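Local atomic coordinates of trehalose monomycolate exporter MmpL3 (Mycobacterium tuberculosis, PDB entry 7NVH), a protein that probably exports trehalose monomycolate, a mycolic acid carrier for the mycobacterial cell envelope, across the inner membrane as a member of the RND permease superfamily. Residues T179-M184 against A687-D692; T620-V626 against V694-L699; N460-V464 against P506-V510; A478-F482 against K524-L528. All coordinates share one frame; numbering follows the deposited sequence.

Interaction 1 (T179-M184 against A687-D692)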
loop_
_atom_site.group_PDB
_atom_site.type_symbol
_atom_site.label_atom_id
_atom_site.label_comp_id
_atom_site.label_asym_id
_atom_site.label_seq_id
_atom_site.Cartn_x
_atom_site.Cartn_y
_atom_site.Cartn_z
ATOM N N THR A 179 -3.660 -13.016 8.246
ATOM C CA THR A 179 -2.434 -13.567 8.814
ATOM C C THR A 179 -1.469 -12.460 9.210
ATOM O O THR A 179 -0.803 -12.547 10.248
ATOM C CB THR A 179 -1.772 -14.520 7.822
ATOM O OG1 THR A 179 -2.772 -15.336 7.202
ATOM C CG2 THR A 179 -0.774 -15.412 8.535
ATOM N N ASP A 180 -1.377 -11.411 8.392
ATOM C CA ASP A 180 -0.503 -10.289 8.720
ATOM C C ASP A 180 -0.954 -9.595 9.997
ATOM O O ASP A 180 -0.128 -9.253 10.848
ATOM C CB ASP A 180 -0.465 -9.299 7.559
ATOM C CG ASP A 180 0.501 -9.717 6.477
ATOM O OD1 ASP A 180 1.280 -10.661 6.720
ATOM O OD2 ASP A 180 0.482 -9.107 5.387
ATOM N N GLN A 181 -2.262 -9.382 10.152
ATOM C CA GLN A 181 -2.762 -8.734 11.359
ATOM C C GLN A 181 -2.571 -9.620 12.583
ATOM O O GLN A 181 -2.275 -9.120 13.673
ATOM C CB GLN A 181 -4.231 -8.360 11.186
ATOM C CG GLN A 181 -4.452 -7.165 10.277
ATOM C CD GLN A 181 -5.679 -6.362 10.659
ATOM O OE1 GLN A 181 -5.962 -6.166 11.840
ATOM N NE2 GLN A 181 -6.412 -5.889 9.658
ATOM N N ARG A 182 -2.743 -10.935 12.430
ATOM C CA ARG A 182 -2.489 -11.840 13.546
ATOM C C ARG A 182 -1.024 -11.803 13.962
ATOM O O ARG A 182 -0.711 -11.717 15.157
ATOM C CB ARG A 182 -2.905 -13.262 13.171
ATOM C CG ARG A 182 -3.014 -14.221 14.344
ATOM C CD ARG A 182 -4.202 -13.880 15.229
ATOM N NE ARG A 182 -4.782 -15.065 15.856
ATOM C CZ ARG A 182 -4.284 -15.669 16.930
ATOM N NH1 ARG A 182 -3.187 -15.203 17.508
ATOM N NH2 ARG A 182 -4.882 -16.742 17.428
ATOM N N ARG A 183 -0.111 -11.854 12.988
ATOM C CA ARG A 183 1.311 -11.765 13.301
ATOM C C ARG A 183 1.637 -10.444 13.974
ATOM O O ARG A 183 2.410 -10.403 14.935
ATOM C CB ARG A 183 2.151 -11.923 12.036
ATOM C CG ARG A 183 3.644 -11.988 12.311
ATOM C CD ARG A 183 4.457 -12.002 11.030
ATOM N NE ARG A 183 3.968 -12.989 10.076
ATOM C CZ ARG A 183 3.366 -12.682 8.933
ATOM N NH1 ARG A 183 3.180 -11.412 8.603
ATOM N NH2 ARG A 183 2.950 -13.644 8.121
ATOM N N MET A 184 1.063 -9.351 13.473
ATOM C CA MET A 184 1.255 -8.056 14.108
ATOM C C MET A 184 0.809 -8.085 15.561
ATOM O O MET A 184 1.607 -7.814 16.462
ATOM C CB MET A 184 0.489 -6.994 13.325
ATOM C CG MET A 184 0.904 -5.577 13.595
ATOM S SD MET A 184 -0.542 -4.524 13.432
ATOM C CE MET A 184 -1.536 -5.117 14.798
ATOM N N ALA A 687 7.262 -6.566 11.310
ATOM C CA ALA A 687 6.191 -7.539 11.484
ATOM C C ALA A 687 5.449 -7.771 10.178
ATOM O O ALA A 687 4.901 -8.856 9.957
ATOM C CB ALA A 687 5.225 -7.075 12.572
ATOM N N PHE A 688 5.419 -6.766 9.303
ATOM C CA PHE A 688 4.778 -6.867 8.002
ATOM C C PHE A 688 5.747 -7.197 6.876
ATOM O O PHE A 688 5.298 -7.526 5.774
ATOM C CB PHE A 688 4.046 -5.563 7.678
ATOM C CG PHE A 688 2.731 -5.414 8.385
ATOM C CD1 PHE A 688 2.614 -4.586 9.486
ATOM C CD2 PHE A 688 1.610 -6.094 7.946
ATOM C CE1 PHE A 688 1.408 -4.441 10.137
ATOM C CE2 PHE A 688 0.401 -5.953 8.593
ATOM C CZ PHE A 688 0.300 -5.126 9.690
ATOM N N VAL A 689 7.055 -7.098 7.111
ATOM C CA VAL A 689 8.021 -7.549 6.115
ATOM C C VAL A 689 7.949 -9.061 5.958
ATOM O O VAL A 689 8.108 -9.596 4.855
ATOM C CB VAL A 689 9.436 -7.074 6.489
ATOM C CG1 VAL A 689 10.491 -7.893 5.771
ATOM C CG2 VAL A 689 9.595 -5.610 6.147
ATOM N N PHE A 690 7.687 -9.772 7.049
ATOM C CA PHE A 690 7.563 -11.222 7.027
ATOM C C PHE A 690 6.238 -11.692 6.443
ATOM O O PHE A 690 5.891 -12.867 6.599
ATOM C CB PHE A 690 7.735 -11.781 8.439
ATOM C CG PHE A 690 9.133 -11.670 8.965
ATOM C CD1 PHE A 690 10.206 -11.584 8.098
ATOM C CD2 PHE A 690 9.375 -11.649 10.325
ATOM C CE1 PHE A 690 11.495 -11.481 8.576
ATOM C CE2 PHE A 690 10.661 -11.546 10.809
ATOM C CZ PHE A 690 11.722 -11.463 9.933
ATOM N N SER A 691 5.497 -10.806 5.781
ATOM C CA SER A 691 4.210 -11.150 5.204
ATOM C C SER A 691 4.375 -12.171 4.082
ATOM O O SER A 691 5.475 -12.428 3.587
ATOM C CB SER A 691 3.517 -9.899 4.671
ATOM O OG SER A 691 2.337 -10.236 3.966
ATOM N N ASP A 692 3.252 -12.761 3.684
ATOM C CA ASP A 692 3.214 -13.699 2.573
ATOM C C ASP A 692 2.782 -13.046 1.269
ATOM O O ASP A 692 2.575 -13.750 0.279
ATOM C CB ASP A 692 2.283 -14.868 2.900
ATOM C CG ASP A 692 2.604 -15.511 4.231
ATOM O OD1 ASP A 692 1.939 -15.171 5.232
ATOM O OD2 ASP A 692 3.521 -16.356 4.279
#
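The hydroxyl of Ser691 has two partners: OG donates to Asp180 OD2 at 2.6 Å, through the syn lone pair of that oxygen, and also bonds to the backbone N of Leu693. The other carboxylate oxygen, Asp180 OD1, takes Arg183 NH1 at 2.8 Å in a salt bridge within the helix, from the anti side and well out of the carboxylate plane. Arg183 sets out with CG anti to its backbone N (chi1 -174°) and bends at chi3, which carries the guanidinium across to the end of helix 671-689. There NH2 reaches Asp692 OD1 edge-on in a long salt bridge of 3.4 Å, NH1 makes a weak hydrogen bond to Ala687 O, and Phe690 O lies over one guanidinium face. Asp180, Arg183 and Asp692 thus form a salt-bridge network, the arginine probably easing repulsion between the acids. In this RND-type permease the contact joins helix 176-200, from the N-terminal family region, to the turn between two helices of the C-terminal one. Beside the charged groups the contact is apolar: Phe688 CE2 sits 3.6 Å from Asp180 CB, while its CE1 meets Met184 CG at 3.7 Å. Met184 SD, 4.9 Å from the Phe688 ring centroid, adds an oblique Met-aromatic contact.

Interaction 2 (T620-V626 against V694-L699)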
loop_
_atom_site.group_PDB
_atom_site.type_symbol
_atom_site.label_atom_id
_atom_site.label_comp_id
_atom_site.label_asym_id
_atom_site.label_seq_id
_atom_site.Cartn_x
_atom_site.Cartn_y
_atom_site.Cartn_z
ATOM N N THR A 620 10.104 -10.320 -8.676
ATOM C CA THR A 620 8.991 -10.026 -9.562
ATOM C C THR A 620 8.939 -8.534 -9.848
ATOM O O THR A 620 9.425 -7.727 -9.046
ATOM C CB THR A 620 7.656 -10.488 -8.952
ATOM O OG1 THR A 620 6.621 -10.434 -9.941
ATOM C CG2 THR A 620 7.269 -9.614 -7.767
ATOM N N PRO A 621 8.388 -8.144 -10.995
ATOM C CA PRO A 621 8.130 -6.722 -11.239
ATOM C C PRO A 621 7.207 -6.141 -10.178
ATOM O O PRO A 621 6.281 -6.799 -9.705
ATOM C CB PRO A 621 7.467 -6.718 -12.618
ATOM C CG PRO A 621 7.965 -7.938 -13.285
ATOM C CD PRO A 621 8.261 -8.953 -12.219
ATOM N N LEU A 622 7.470 -4.891 -9.807
ATOM C CA LEU A 622 6.673 -4.227 -8.792
ATOM C C LEU A 622 5.355 -3.729 -9.381
ATOM O O LEU A 622 5.151 -3.706 -10.597
ATOM C CB LEU A 622 7.452 -3.069 -8.172
ATOM C CG LEU A 622 8.868 -3.400 -7.699
ATOM C CD1 LEU A 622 9.579 -2.155 -7.197
ATOM C CD2 LEU A 622 8.837 -4.469 -6.623
ATOM N N THR A 623 4.450 -3.326 -8.496
ATOM C CA THR A 623 3.139 -2.821 -8.877
ATOM C C THR A 623 3.165 -1.299 -8.866
ATOM O O THR A 623 3.631 -0.691 -7.898
ATOM C CB THR A 623 2.059 -3.344 -7.930
ATOM O OG1 THR A 623 2.172 -4.768 -7.820
ATOM C CG2 THR A 623 0.681 -3.007 -8.457
ATOM N N ALA A 624 2.669 -0.691 -9.944
ATOM C CA ALA A 624 2.795 0.756 -10.106
ATOM C C ALA A 624 2.080 1.557 -9.022
ATOM O O ALA A 624 2.691 2.495 -8.483
ATOM C CB ALA A 624 2.322 1.159 -11.506
ATOM N N PRO A 625 0.816 1.283 -8.668
ATOM C CA PRO A 625 0.191 2.076 -7.593
ATOM C C PRO A 625 0.933 1.997 -6.271
ATOM O O PRO A 625 1.019 2.998 -5.544
ATOM C CB PRO A 625 -1.213 1.469 -7.493
ATOM C CG PRO A 625 -1.474 0.929 -8.842
ATOM C CD PRO A 625 -0.162 0.372 -9.291
ATOM N N VAL A 626 1.479 0.827 -5.939
ATOM C CA VAL A 626 2.193 0.694 -4.677
ATOM C C VAL A 626 3.471 1.517 -4.701
ATOM O O VAL A 626 3.942 1.968 -3.656
ATOM C CB VAL A 626 2.469 -0.787 -4.372
ATOM C CG1 VAL A 626 3.209 -0.931 -3.057
ATOM C CG2 VAL A 626 1.175 -1.545 -4.331
ATOM N N VAL A 694 3.979 -10.208 -1.512
ATOM C CA VAL A 694 5.169 -9.452 -1.894
ATOM C C VAL A 694 4.887 -7.956 -1.865
ATOM O O VAL A 694 5.748 -7.157 -1.478
ATOM C CB VAL A 694 5.675 -9.914 -3.271
ATOM C CG1 VAL A 694 6.846 -9.066 -3.724
ATOM C CG2 VAL A 694 6.075 -11.374 -3.216
ATOM N N MET A 695 3.677 -7.556 -2.260
ATOM C CA MET A 695 3.297 -6.146 -2.242
ATOM C C MET A 695 3.514 -5.534 -0.865
ATOM O O MET A 695 4.216 -4.523 -0.716
ATOM C CB MET A 695 1.826 -6.021 -2.637
ATOM C CG MET A 695 1.517 -6.402 -4.061
ATOM S SD MET A 695 -0.249 -6.310 -4.399
ATOM C CE MET A 695 -0.516 -4.549 -4.370
ATOM N N MET A 696 2.940 -6.160 0.161
ATOM C CA MET A 696 3.101 -5.641 1.510
ATOM C C MET A 696 4.531 -5.815 1.990
ATOM O O MET A 696 5.031 -4.978 2.748
ATOM C CB MET A 696 2.131 -6.331 2.466
ATOM C CG MET A 696 0.863 -5.545 2.726
ATOM S SD MET A 696 1.128 -3.965 3.547
ATOM C CE MET A 696 2.110 -4.458 4.953
ATOM N N LYS A 697 5.205 -6.881 1.552
ATOM C CA LYS A 697 6.594 -7.084 1.943
ATOM C C LYS A 697 7.460 -5.910 1.520
ATOM O O LYS A 697 8.189 -5.342 2.338
ATOM C CB LYS A 697 7.140 -8.382 1.351
ATOM C CG LYS A 697 6.559 -9.638 1.954
ATOM C CD LYS A 697 7.200 -10.866 1.348
ATOM C CE LYS A 697 8.566 -11.117 1.949
ATOM N NZ LYS A 697 8.534 -12.241 2.919
ATOM N N TYR A 698 7.386 -5.511 0.248
ATOM C CA TYR A 698 8.257 -4.421 -0.166
ATOM C C TYR A 698 7.725 -3.054 0.237
ATOM O O TYR A 698 8.529 -2.135 0.399
ATOM C CB TYR A 698 8.565 -4.472 -1.670
ATOM C CG TYR A 698 7.422 -4.389 -2.655
ATOM C CD1 TYR A 698 6.682 -3.230 -2.805
ATOM C CD2 TYR A 698 7.140 -5.457 -3.494
ATOM C CE1 TYR A 698 5.662 -3.156 -3.730
ATOM C CE2 TYR A 698 6.120 -5.393 -4.418
ATOM C CZ TYR A 698 5.384 -4.240 -4.532
ATOM O OH TYR A 698 4.368 -4.170 -5.455
ATOM N N LEU A 699 6.421 -2.903 0.477
ATOM C CA LEU A 699 5.951 -1.670 1.107
ATOM C C LEU A 699 6.569 -1.495 2.494
ATOM O O LEU A 699 7.170 -0.454 2.801
ATOM C CB LEU A 699 4.426 -1.676 1.192
ATOM C CG LEU A 699 3.765 -0.553 1.994
ATOM C CD1 LEU A 699 3.993 0.792 1.338
ATOM C CD2 LEU A 699 2.281 -0.820 2.153
#
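Tyr698 and Thr623 meet through a phenol oxygen and a backbone amide: Thr623 N donates to Tyr698 OH at 3.2 Å, with an angle of 152° at the hydrogen. This bond satisfies an amide at the N-cap position of helix 624-654, where the threonine side chain makes no capping bond of its own. Thr623 OG1 lies 3.3 Å from the same Tyr698 OH, a weak hydrogen bond at best, and its stronger partner is the hydroxyl of Tyr426, which places three hydroxyl oxygens close together in the buried contact. The backbone is served as well, Leu622 bonding to Gly420 and Val694 to Tyr426. The buried amine of Lys697, on the same helix turn as Tyr698, hydrogen-bonds Leu615 O and Ser691 O.

Tyr698 reaches its partners with CG between the backbone N and the carbonyl carbon (chi1 60°). Over one face of its ring stands Leu622 CD2, a CH-pi contact 3.9 Å from the centroid; the opposite face receives Met695 O from its own helix. At the ring edge Val626 CG1 packs against Tyr698 CE1, while the other valine branch, CG2, meets the bent end of Met695 at CE.

All of this is buried where helix 694-726 starts beside the start of helix 624-654. Phe306 and Leu307 of helix 305-336 touch Pro625, Val240 and Leu243 of helix 237-246 touch Leu699, and Ile630, one turn beyond Val626, lies against both Tyr698 and Leu699.

Interaction 3 (N460-V464 against P506-V510)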
loop_
_atom_site.group_PDB
_atom_site.type_symbol
_atom_site.label_atom_id
_atom_site.label_comp_id
_atom_site.label_asym_id
_atom_site.label_seq_id
_atom_site.Cartn_x
_atom_site.Cartn_y
_atom_site.Cartn_z
ATOM N N ASN A 460 -23.295 3.917 -34.971
ATOM C CA ASN A 460 -24.728 4.032 -35.203
ATOM C C ASN A 460 -25.532 3.189 -34.220
ATOM O O ASN A 460 -26.725 3.445 -34.031
ATOM C CB ASN A 460 -25.040 3.600 -36.641
ATOM C CG ASN A 460 -26.475 3.882 -37.062
ATOM O OD1 ASN A 460 -27.290 4.383 -36.294
ATOM N ND2 ASN A 460 -26.790 3.539 -38.304
ATOM N N HIS A 461 -24.891 2.220 -33.562
ATOM C CA HIS A 461 -25.576 1.173 -32.804
ATOM C C HIS A 461 -26.453 0.341 -33.741
ATOM O O HIS A 461 -27.662 0.199 -33.564
ATOM C CB HIS A 461 -26.378 1.758 -31.639
ATOM C CG HIS A 461 -25.649 2.828 -30.893
ATOM N ND1 HIS A 461 -25.775 4.166 -31.196
ATOM C CD2 HIS A 461 -24.773 2.757 -29.862
ATOM C CE1 HIS A 461 -25.015 4.875 -30.381
ATOM N NE2 HIS A 461 -24.396 4.044 -29.562
ATOM N N GLN A 462 -25.795 -0.204 -34.757
ATOM C CA GLN A 462 -26.368 -0.978 -35.840
ATOM C C GLN A 462 -25.600 -2.285 -35.947
ATOM O O GLN A 462 -24.428 -2.345 -35.561
ATOM C CB GLN A 462 -26.275 -0.194 -37.158
ATOM C CG GLN A 462 -27.282 -0.572 -38.225
ATOM C CD GLN A 462 -27.297 0.410 -39.375
ATOM O OE1 GLN A 462 -26.534 1.375 -39.390
ATOM N NE2 GLN A 462 -28.169 0.174 -40.346
ATOM N N PRO A 463 -26.236 -3.361 -36.433
ATOM C CA PRO A 463 -25.513 -4.628 -36.596
ATOM C C PRO A 463 -24.226 -4.486 -37.393
ATOM O O PRO A 463 -24.244 -4.045 -38.547
ATOM C CB PRO A 463 -26.525 -5.513 -37.328
ATOM C CG PRO A 463 -27.842 -4.998 -36.901
ATOM C CD PRO A 463 -27.689 -3.530 -36.614
ATOM N N VAL A 464 -23.106 -4.864 -36.782
ATOM C CA VAL A 464 -21.803 -4.724 -37.422
ATOM C C VAL A 464 -21.695 -5.749 -38.541
ATOM O O VAL A 464 -21.840 -6.955 -38.312
ATOM C CB VAL A 464 -20.672 -4.898 -36.402
ATOM C CG1 VAL A 464 -19.340 -4.607 -37.046
ATOM C CG2 VAL A 464 -20.890 -3.999 -35.209
ATOM N N PRO A 506 -25.951 -6.795 -31.115
ATOM C CA PRO A 506 -25.397 -6.985 -32.461
ATOM C C PRO A 506 -24.496 -5.855 -32.923
ATOM O O PRO A 506 -23.865 -5.986 -33.979
ATOM C CB PRO A 506 -26.652 -7.081 -33.336
ATOM C CG PRO A 506 -27.646 -6.245 -32.625
ATOM C CD PRO A 506 -27.378 -6.438 -31.153
ATOM N N SER A 507 -24.412 -4.758 -32.177
ATOM C CA SER A 507 -23.575 -3.631 -32.559
ATOM C C SER A 507 -22.194 -3.674 -31.925
ATOM O O SER A 507 -21.383 -2.783 -32.189
ATOM C CB SER A 507 -24.257 -2.314 -32.189
ATOM O OG SER A 507 -24.068 -2.014 -30.820
ATOM N N VAL A 508 -21.905 -4.668 -31.091
ATOM C CA VAL A 508 -20.589 -4.825 -30.484
ATOM C C VAL A 508 -20.123 -6.250 -30.722
ATOM O O VAL A 508 -20.818 -7.204 -30.352
ATOM C CB VAL A 508 -20.598 -4.511 -28.981
ATOM C CG1 VAL A 508 -19.184 -4.484 -28.447
ATOM C CG2 VAL A 508 -21.289 -3.191 -28.716
ATOM N N ARG A 509 -18.953 -6.398 -31.337
ATOM C CA ARG A 509 -18.292 -7.684 -31.486
ATOM C C ARG A 509 -16.844 -7.534 -31.056
ATOM O O ARG A 509 -16.215 -6.510 -31.326
ATOM C CB ARG A 509 -18.363 -8.195 -32.924
ATOM C CG ARG A 509 -19.754 -8.170 -33.517
ATOM C CD ARG A 509 -20.372 -9.550 -33.517
ATOM N NE ARG A 509 -19.876 -10.373 -34.612
ATOM C CZ ARG A 509 -20.375 -10.354 -35.842
ATOM N NH1 ARG A 509 -21.382 -9.545 -36.138
ATOM N NH2 ARG A 509 -19.866 -11.139 -36.778
ATOM N N VAL A 510 -16.318 -8.550 -30.382
ATOM C CA VAL A 510 -14.966 -8.506 -29.840
ATOM C C VAL A 510 -14.190 -9.728 -30.314
ATOM O O VAL A 510 -14.697 -10.854 -30.267
ATOM C CB VAL A 510 -14.976 -8.398 -28.302
ATOM C CG1 VAL A 510 -15.661 -9.578 -27.682
ATOM C CG2 VAL A 510 -13.563 -8.296 -27.771
#
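With CG1 anti to its backbone N (chi1 -174°), Val464 places its other branch, CG2, beside that N, and CG2 comes to rest 3.3 Å from Ser507 O. Ser507 has OG between its own N and carbonyl carbon (chi1 81°), which turns the hydroxyl toward His461, 4.0 Å from that residue's CA, while Ser507 CB lies 3.4 Å from Gln462 O. His461 has a left-handed backbone, and the CB atoms of His461, Gln462 and Pro463 point away from the partner, so that it is largely their main chain that meets it; Val464 alone of the four points toward it.

The bond that joins the two loops is correspondingly a backbone one: Val464 N donates to Pro506 O at 3.1 Å and is nearly straight, with 164° at the hydrogen. Around it the carbonyls collect softer contacts. Pro506 O also receives the CA-H of Pro463 at 3.4 Å, and Gln462 O receives that of Ser507 while accepting a hydrogen bond from Thr458 OG1. The rings of Pro463 and Pro506, both exposed, touch CB to CB at 4.3 Å. Arg509 directs CB toward the same loop, but its NE is engaged in a salt bridge with Glu495.

The strand order 540-543, 451-457, 508-514, 494-495, with helices 466-476 and 521-528, matches the ferredoxin-like fold of RND porter subdomains. Here the loop leaving central strand 451-457 folds against the entry to its antiparallel neighbour 508-514, the two strands being paired through Arg509 and Ile456; Val464 also packs on Ile469 of helix 466-476.

Interaction 4 (A478-F482 against K524-L528)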
loop_
_atom_site.group_PDB
_atom_site.type_symbol
_atom_site.label_atom_id
_atom_site.label_comp_id
_atom_site.label_asym_id
_atom_site.label_seq_id
_atom_site.Cartn_x
_atom_site.Cartn_y
_atom_site.Cartn_z
ATOM N N ALA A 478 -1.758 -8.080 -39.725
ATOM C CA ALA A 478 -0.539 -7.582 -40.344
ATOM C C ALA A 478 0.452 -7.158 -39.272
ATOM O O ALA A 478 1.427 -6.463 -39.586
ATOM C CB ALA A 478 -0.831 -6.416 -41.291
ATOM N N ILE A 479 0.217 -7.540 -38.022
ATOM C CA ILE A 479 1.086 -7.231 -36.897
ATOM C C ILE A 479 1.573 -8.554 -36.328
ATOM O O ILE A 479 0.762 -9.398 -35.928
ATOM C CB ILE A 479 0.353 -6.407 -35.829
ATOM C CG1 ILE A 479 -0.242 -5.147 -36.452
ATOM C CG2 ILE A 479 1.286 -6.052 -34.689
ATOM C CD1 ILE A 479 -1.266 -4.466 -35.582
ATOM N N GLY A 480 2.889 -8.738 -36.290
ATOM C CA GLY A 480 3.463 -9.977 -35.818
ATOM C C GLY A 480 3.388 -10.112 -34.311
ATOM O O GLY A 480 2.832 -9.277 -33.602
ATOM N N GLY A 481 3.949 -11.211 -33.820
ATOM C CA GLY A 481 4.038 -11.432 -32.393
ATOM C C GLY A 481 2.783 -11.945 -31.727
ATOM O O GLY A 481 2.704 -11.917 -30.495
ATOM N N PHE A 482 1.803 -12.414 -32.491
ATOM C CA PHE A 482 0.557 -12.926 -31.940
ATOM C C PHE A 482 0.501 -14.440 -32.099
ATOM O O PHE A 482 0.977 -14.987 -33.097
ATOM C CB PHE A 482 -0.651 -12.271 -32.610
ATOM C CG PHE A 482 -0.891 -10.860 -32.165
ATOM C CD1 PHE A 482 -1.233 -10.585 -30.855
ATOM C CD2 PHE A 482 -0.764 -9.808 -33.051
ATOM C CE1 PHE A 482 -1.448 -9.294 -30.438
ATOM C CE2 PHE A 482 -0.978 -8.512 -32.638
ATOM C CZ PHE A 482 -1.321 -8.256 -31.329
ATOM N N LYS A 524 3.354 -3.505 -29.020
ATOM C CA LYS A 524 2.330 -3.903 -29.975
ATOM C C LYS A 524 0.935 -3.427 -29.605
ATOM O O LYS A 524 0.046 -3.445 -30.463
ATOM C CB LYS A 524 2.325 -5.425 -30.133
ATOM C CG LYS A 524 3.686 -5.965 -30.514
ATOM C CD LYS A 524 3.603 -7.298 -31.210
ATOM C CE LYS A 524 4.853 -7.531 -32.036
ATOM N NZ LYS A 524 4.941 -6.569 -33.168
ATOM N N LEU A 525 0.718 -2.999 -28.361
ATOM C CA LEU A 525 -0.533 -2.336 -28.016
ATOM C C LEU A 525 -0.680 -1.030 -28.781
ATOM O O LEU A 525 -1.776 -0.687 -29.238
ATOM C CB LEU A 525 -0.593 -2.088 -26.511
ATOM C CG LEU A 525 -1.812 -1.330 -25.998
ATOM C CD1 LEU A 525 -3.059 -2.166 -26.179
ATOM C CD2 LEU A 525 -1.622 -0.950 -24.543
ATOM N N THR A 526 0.416 -0.284 -28.927
ATOM C CA THR A 526 0.390 0.926 -29.738
ATOM C C THR A 526 0.210 0.600 -31.214
ATOM O O THR A 526 -0.435 1.361 -31.942
ATOM C CB THR A 526 1.672 1.727 -29.519
ATOM O OG1 THR A 526 1.776 2.093 -28.138
ATOM C CG2 THR A 526 1.673 2.987 -30.365
ATOM N N GLU A 527 0.770 -0.522 -31.671
ATOM C CA GLU A 527 0.574 -0.934 -33.057
ATOM C C GLU A 527 -0.881 -1.298 -33.320
ATOM O O GLU A 527 -1.401 -1.050 -34.413
ATOM C CB GLU A 527 1.491 -2.111 -33.388
ATOM C CG GLU A 527 2.964 -1.745 -33.470
ATOM C CD GLU A 527 3.757 -2.695 -34.349
ATOM O OE1 GLU A 527 3.667 -3.921 -34.134
ATOM O OE2 GLU A 527 4.472 -2.215 -35.253
ATOM N N LEU A 528 -1.548 -1.900 -32.333
ATOM C CA LEU A 528 -2.967 -2.206 -32.475
ATOM C C LEU A 528 -3.818 -0.945 -32.397
ATOM O O LEU A 528 -4.769 -0.783 -33.170
ATOM C CB LEU A 528 -3.402 -3.205 -31.405
ATOM C CG LEU A 528 -3.118 -4.674 -31.698
ATOM C CD1 LEU A 528 -3.522 -5.529 -30.513
ATOM C CD2 LEU A 528 -3.853 -5.111 -32.950
#
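Ile479 and Glu527 bring the two backbones nearest, their CA atoms 7.4 Å apart, a spacing bridged by side chains with no hydrogen bond across. Residues 478-482 run irregularly, with a left-handed conformation at Gly481 (phi 80°) that turns the chain, whereas 524-528 is the last turn of helix 521-528, closed by Leu528 N to Lys524 O at 2.9 Å.

Leu528 is shared between two partners. Its CD2 branch touches Ile479 CD1 at 3.7 Å, and its CD1 branch lies 3.6 Å from Phe482 CZ, which it meets obliquely, the two side chains approaching from opposite directions. A chi1 of -75°, CG anti to the carbonyl carbon, swings the Phe482 ring towards the helix, and the ring also packs edge-to-face with Trp493, which itself touches Leu528.

The site belongs to the ferredoxin-like periplasmic subdomain, as in RND porters: the loop that follows the first helix, 466-476, packs against the second, 521-528, and both Phe482 and Leu528 touch Leu452 on central strand 451-457. That makes this apolar part of the contact part of the layer between helices and sheet.

At the Lys524 and Glu527 end the character changes. Lys524 stays extended as far as CE, passing alongside Gly480 O without a hydrogen bond from NZ, then bends at its last torsion and forms a salt bridge with Glu527 one turn on, NZ to OE1 at 3.1 Å. The ammonium meets the carboxylate on its syn side, 28° out of plane, and Ile479 CG2 lies alongside the ion pair, 4.0 Å from Lys524 NZ.

Overall arrangement
Interactions 1 and 2 lie in the helical bundle and touch, since Lys697 NZ of the second probably bonds to Ser691 O of the first and Phe688 packs on Met696; they lie at the two ends of the turn between helices 671-689 and 694-726. Interactions 3 and 4 belong to one ferredoxin-like subdomain, their centres about 24 Å apart and without contact, and both lie, along the chain, within the loop closed by interaction 1. Interaction 2 is wholly buried, whereas the others reach the surface. Chemistry follows place: charges across two family regions in interaction 1, hydroxyls and aromatic packing in 2, backbone bonding in 3, hydrophobic contacts beside an intrahelical ion pair in 4.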